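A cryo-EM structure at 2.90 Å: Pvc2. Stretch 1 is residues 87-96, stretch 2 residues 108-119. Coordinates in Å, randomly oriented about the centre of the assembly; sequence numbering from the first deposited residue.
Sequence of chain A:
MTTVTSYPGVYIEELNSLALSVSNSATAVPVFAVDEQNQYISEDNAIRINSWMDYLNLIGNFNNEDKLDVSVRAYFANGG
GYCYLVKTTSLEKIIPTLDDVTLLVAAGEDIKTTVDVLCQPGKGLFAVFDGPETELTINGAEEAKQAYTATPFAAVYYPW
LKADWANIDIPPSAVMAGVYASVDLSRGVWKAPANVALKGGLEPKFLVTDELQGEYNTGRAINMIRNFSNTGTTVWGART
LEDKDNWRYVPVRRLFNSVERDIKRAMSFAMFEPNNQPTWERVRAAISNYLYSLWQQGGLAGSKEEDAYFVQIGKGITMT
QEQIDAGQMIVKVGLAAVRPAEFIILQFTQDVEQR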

# COMPACT_ATOMS: atom_id res chain seq x y z
N LYS A 87 -61.65 -45.27 7.26
CA LYS A 87 -61.96 -46.28 8.25
C LYS A 87 -61.64 -47.67 7.71
O LYS A 87 -61.69 -47.92 6.51
CB LYS A 87 -63.43 -46.19 8.67
CG LYS A 87 -63.60 -45.68 10.09
CD LYS A 87 -65.06 -45.53 10.48
CE LYS A 87 -65.17 -44.95 11.87
NZ LYS A 87 -66.59 -44.72 12.27
N THR A 88 -61.32 -48.58 8.63
CA THR A 88 -60.66 -49.82 8.25
C THR A 88 -61.59 -50.85 7.63
O THR A 88 -61.10 -51.74 6.91
CB THR A 88 -59.95 -50.43 9.47
OG1 THR A 88 -59.25 -51.62 9.08
CG2 THR A 88 -60.95 -50.77 10.57
N THR A 89 -62.89 -50.77 7.86
CA THR A 89 -63.80 -51.75 7.28
C THR A 89 -64.27 -51.37 5.89
O THR A 89 -64.53 -52.25 5.06
CB THR A 89 -65.01 -51.96 8.19
OG1 THR A 89 -65.69 -50.71 8.38
CG2 THR A 89 -64.56 -52.51 9.53
N SER A 90 -64.37 -50.07 5.61
CA SER A 90 -64.60 -49.58 4.26
C SER A 90 -63.31 -49.21 3.56
O SER A 90 -63.33 -48.43 2.60
CB SER A 90 -65.53 -48.36 4.30
OG SER A 90 -64.88 -47.25 4.88
N LEU A 91 -62.18 -49.76 4.01
CA LEU A 91 -60.88 -49.34 3.50
C LEU A 91 -60.61 -49.88 2.10
O LEU A 91 -59.91 -49.23 1.32
CB LEU A 91 -59.79 -49.79 4.48
CG LEU A 91 -58.33 -49.42 4.23
CD1 LEU A 91 -57.71 -48.84 5.48
CD2 LEU A 91 -57.57 -50.65 3.80
N GLU A 92 -61.17 -51.04 1.77
CA GLU A 92 -60.92 -51.65 0.47
C GLU A 92 -61.73 -51.03 -0.66
O GLU A 92 -61.54 -51.42 -1.82
CB GLU A 92 -61.21 -53.16 0.54
CG GLU A 92 -62.69 -53.53 0.51
CD GLU A 92 -63.37 -53.35 1.86
OE1 GLU A 92 -64.58 -53.03 1.87
OE2 GLU A 92 -62.70 -53.53 2.89
N LYS A 93 -62.62 -50.09 -0.36
CA LYS A 93 -63.42 -49.43 -1.38
C LYS A 93 -62.91 -48.04 -1.74
O LYS A 93 -63.14 -47.59 -2.86
CB LYS A 93 -64.87 -49.31 -0.92
CG LYS A 93 -65.53 -50.64 -0.61
CD LYS A 93 -66.94 -50.45 -0.08
CE LYS A 93 -67.84 -49.77 -1.10
NZ LYS A 93 -69.24 -49.64 -0.61
N ILE A 94 -62.20 -47.37 -0.84
CA ILE A 94 -61.86 -45.97 -1.03
C ILE A 94 -60.47 -45.81 -1.63
O ILE A 94 -60.23 -44.89 -2.42
CB ILE A 94 -61.99 -45.22 0.31
CG1 ILE A 94 -63.32 -45.56 0.97
CG2 ILE A 94 -61.92 -43.72 0.10
CD1 ILE A 94 -64.53 -45.14 0.17
N ILE A 95 -59.53 -46.69 -1.25
CA ILE A 95 -58.18 -46.63 -1.82
C ILE A 95 -58.15 -46.83 -3.34
O ILE A 95 -57.35 -46.15 -4.00
CB ILE A 95 -57.25 -47.59 -1.06
CG1 ILE A 95 -57.35 -47.33 0.44
CG2 ILE A 95 -55.80 -47.44 -1.51
CD1 ILE A 95 -56.41 -48.16 1.26
N PRO A 96 -58.97 -47.69 -3.96
CA PRO A 96 -59.03 -47.63 -5.44
C PRO A 96 -59.63 -46.35 -6.00
O PRO A 96 -59.33 -46.01 -7.15
CB PRO A 96 -59.88 -48.86 -5.79
CG PRO A 96 -59.62 -49.80 -4.72
CD PRO A 96 -59.56 -48.96 -3.49
N GLY A 108 -51.70 -49.10 14.10
CA GLY A 108 -52.15 -50.07 15.08
C GLY A 108 -53.44 -50.77 14.70
O GLY A 108 -54.34 -50.90 15.54
N GLU A 109 -53.54 -51.21 13.45
CA GLU A 109 -54.76 -51.82 12.95
C GLU A 109 -54.42 -53.10 12.19
O GLU A 109 -53.31 -53.27 11.69
CB GLU A 109 -55.53 -50.85 12.04
CG GLU A 109 -56.29 -49.80 12.79
CD GLU A 109 -57.40 -50.39 13.63
OE1 GLU A 109 -58.43 -50.78 13.04
OE2 GLU A 109 -57.24 -50.49 14.86
N ASP A 110 -55.40 -54.00 12.12
CA ASP A 110 -55.24 -55.26 11.40
C ASP A 110 -55.67 -55.02 9.95
O ASP A 110 -56.86 -55.09 9.63
CB ASP A 110 -56.07 -56.36 12.05
CG ASP A 110 -55.65 -57.75 11.61
OD1 ASP A 110 -55.10 -58.49 12.45
OD2 ASP A 110 -55.86 -58.10 10.43
N ILE A 111 -54.71 -54.72 9.09
CA ILE A 111 -54.99 -54.54 7.67
C ILE A 111 -54.48 -55.72 6.85
O ILE A 111 -54.41 -55.63 5.63
CB ILE A 111 -54.41 -53.21 7.15
CG1 ILE A 111 -52.88 -53.21 7.21
CG2 ILE A 111 -54.97 -52.05 7.94
CD1 ILE A 111 -52.25 -52.06 6.45
N LYS A 112 -54.16 -56.84 7.50
CA LYS A 112 -53.62 -58.01 6.80
C LYS A 112 -54.63 -58.64 5.85
O LYS A 112 -54.22 -59.32 4.90
CB LYS A 112 -53.15 -59.06 7.81
CG LYS A 112 -51.98 -58.63 8.68
CD LYS A 112 -51.54 -59.76 9.58
CE LYS A 112 -50.37 -59.36 10.46
NZ LYS A 112 -50.73 -58.26 11.40
N THR A 113 -55.92 -58.44 6.08
CA THR A 113 -56.92 -58.91 5.13
C THR A 113 -56.95 -58.04 3.89
O THR A 113 -56.99 -58.54 2.76
CB THR A 113 -58.30 -58.95 5.79
OG1 THR A 113 -58.74 -57.61 6.04
CG2 THR A 113 -58.23 -59.69 7.12
N THR A 114 -56.92 -56.71 4.07
CA THR A 114 -57.03 -55.80 2.94
C THR A 114 -55.74 -55.69 2.14
O THR A 114 -55.79 -55.38 0.95
CB THR A 114 -57.46 -54.41 3.40
OG1 THR A 114 -56.50 -53.91 4.34
CG2 THR A 114 -58.82 -54.47 4.06
N VAL A 115 -54.58 -55.92 2.76
CA VAL A 115 -53.32 -55.82 2.04
C VAL A 115 -53.15 -56.96 1.03
O VAL A 115 -52.62 -56.74 -0.06
CB VAL A 115 -52.16 -55.74 3.05
CG1 VAL A 115 -50.79 -55.96 2.41
CG2 VAL A 115 -52.15 -54.39 3.67
N ASP A 116 -53.67 -58.14 1.34
CA ASP A 116 -53.59 -59.25 0.40
C ASP A 116 -54.45 -59.02 -0.84
O ASP A 116 -54.09 -59.47 -1.94
CB ASP A 116 -54.00 -60.56 1.08
CG ASP A 116 -53.10 -60.90 2.25
OD1 ASP A 116 -52.18 -60.12 2.55
OD2 ASP A 116 -53.31 -61.97 2.86
N VAL A 117 -55.56 -58.30 -0.70
CA VAL A 117 -56.48 -58.16 -1.82
C VAL A 117 -56.26 -56.90 -2.65
O VAL A 117 -56.75 -56.82 -3.78
CB VAL A 117 -57.94 -58.21 -1.34
CG1 VAL A 117 -58.20 -59.49 -0.56
CG2 VAL A 117 -58.28 -57.00 -0.49
N LEU A 118 -55.52 -55.91 -2.14
CA LEU A 118 -55.29 -54.71 -2.93
C LEU A 118 -53.83 -54.48 -3.32
O LEU A 118 -53.59 -53.72 -4.26
CB LEU A 118 -55.82 -53.45 -2.21
CG LEU A 118 -55.25 -52.79 -0.95
CD1 LEU A 118 -54.17 -51.76 -1.24
CD2 LEU A 118 -56.37 -52.15 -0.15
N CYS A 119 -52.87 -55.09 -2.64
CA CYS A 119 -51.47 -54.95 -3.05
C CYS A 119 -51.18 -56.00 -4.12
O CYS A 119 -50.98 -57.18 -3.81
CB CYS A 119 -50.52 -55.08 -1.87
SG CYS A 119 -50.40 -53.60 -0.85

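The two stretches lie side by side and touch mainly through side chains. No hydrogen bond crosses between them. The contact is modest, with 356 Å² buried over both sides. The backbones stay apart: the CA atoms of Thr 88 and Ile 111 are 7.4 Å from each other, and the CA atoms of Glu 92 and Thr 114 are 6.2 Å apart. Stretch 2 runs into a helix that ends at Leu 118. Stretch 1 holds only a weakly bonded helix, about Leu 91 to Ile 94.

Thr 88 and Leu 118 are the most covered residues, at 60 Å² each. They anchor different parts of the contact. The CA-to-CB bond of Thr 88 points toward stretch 2, where the residue meets the loop before the helix. The methyl CG2 of Thr 88 lies 3.5 Å from OE1 of Glu 109, a van der Waals contact between a methyl and a carboxylate oxygen. OG1 of Thr 88 is 4.2 Å from O of Asp 110, too far for a hydrogen bond.

Leu 118 makes the apolar part. CD2 of Leu 118 is 4.2 Å from CD1 of Ile 95 and 4.4 Å from CD2 of Leu 91. These branched aliphatic groups pack loosely, and all three residues are buried.

Thr 114, with 50 Å² covered, sits one helical turn before Leu 118. The CA-to-CB bonds of both point toward stretch 1. The OG1 of Thr 114 donates a hydrogen bond to O of Ile 111 at 3.0 Å, so its polar group is satisfied within its own stretch. The same OG1 of Thr 114 lies 3.5 Å from CD2 of Leu 91, which offers it no hydrogen-bonding partner. On Thr 114 the methyl CG2 is 4.2 Å from OE2 of Glu 92, a looser contact. Leu 91 thus touches both Thr 114 and Leu 118, bridging successive turns of the helix.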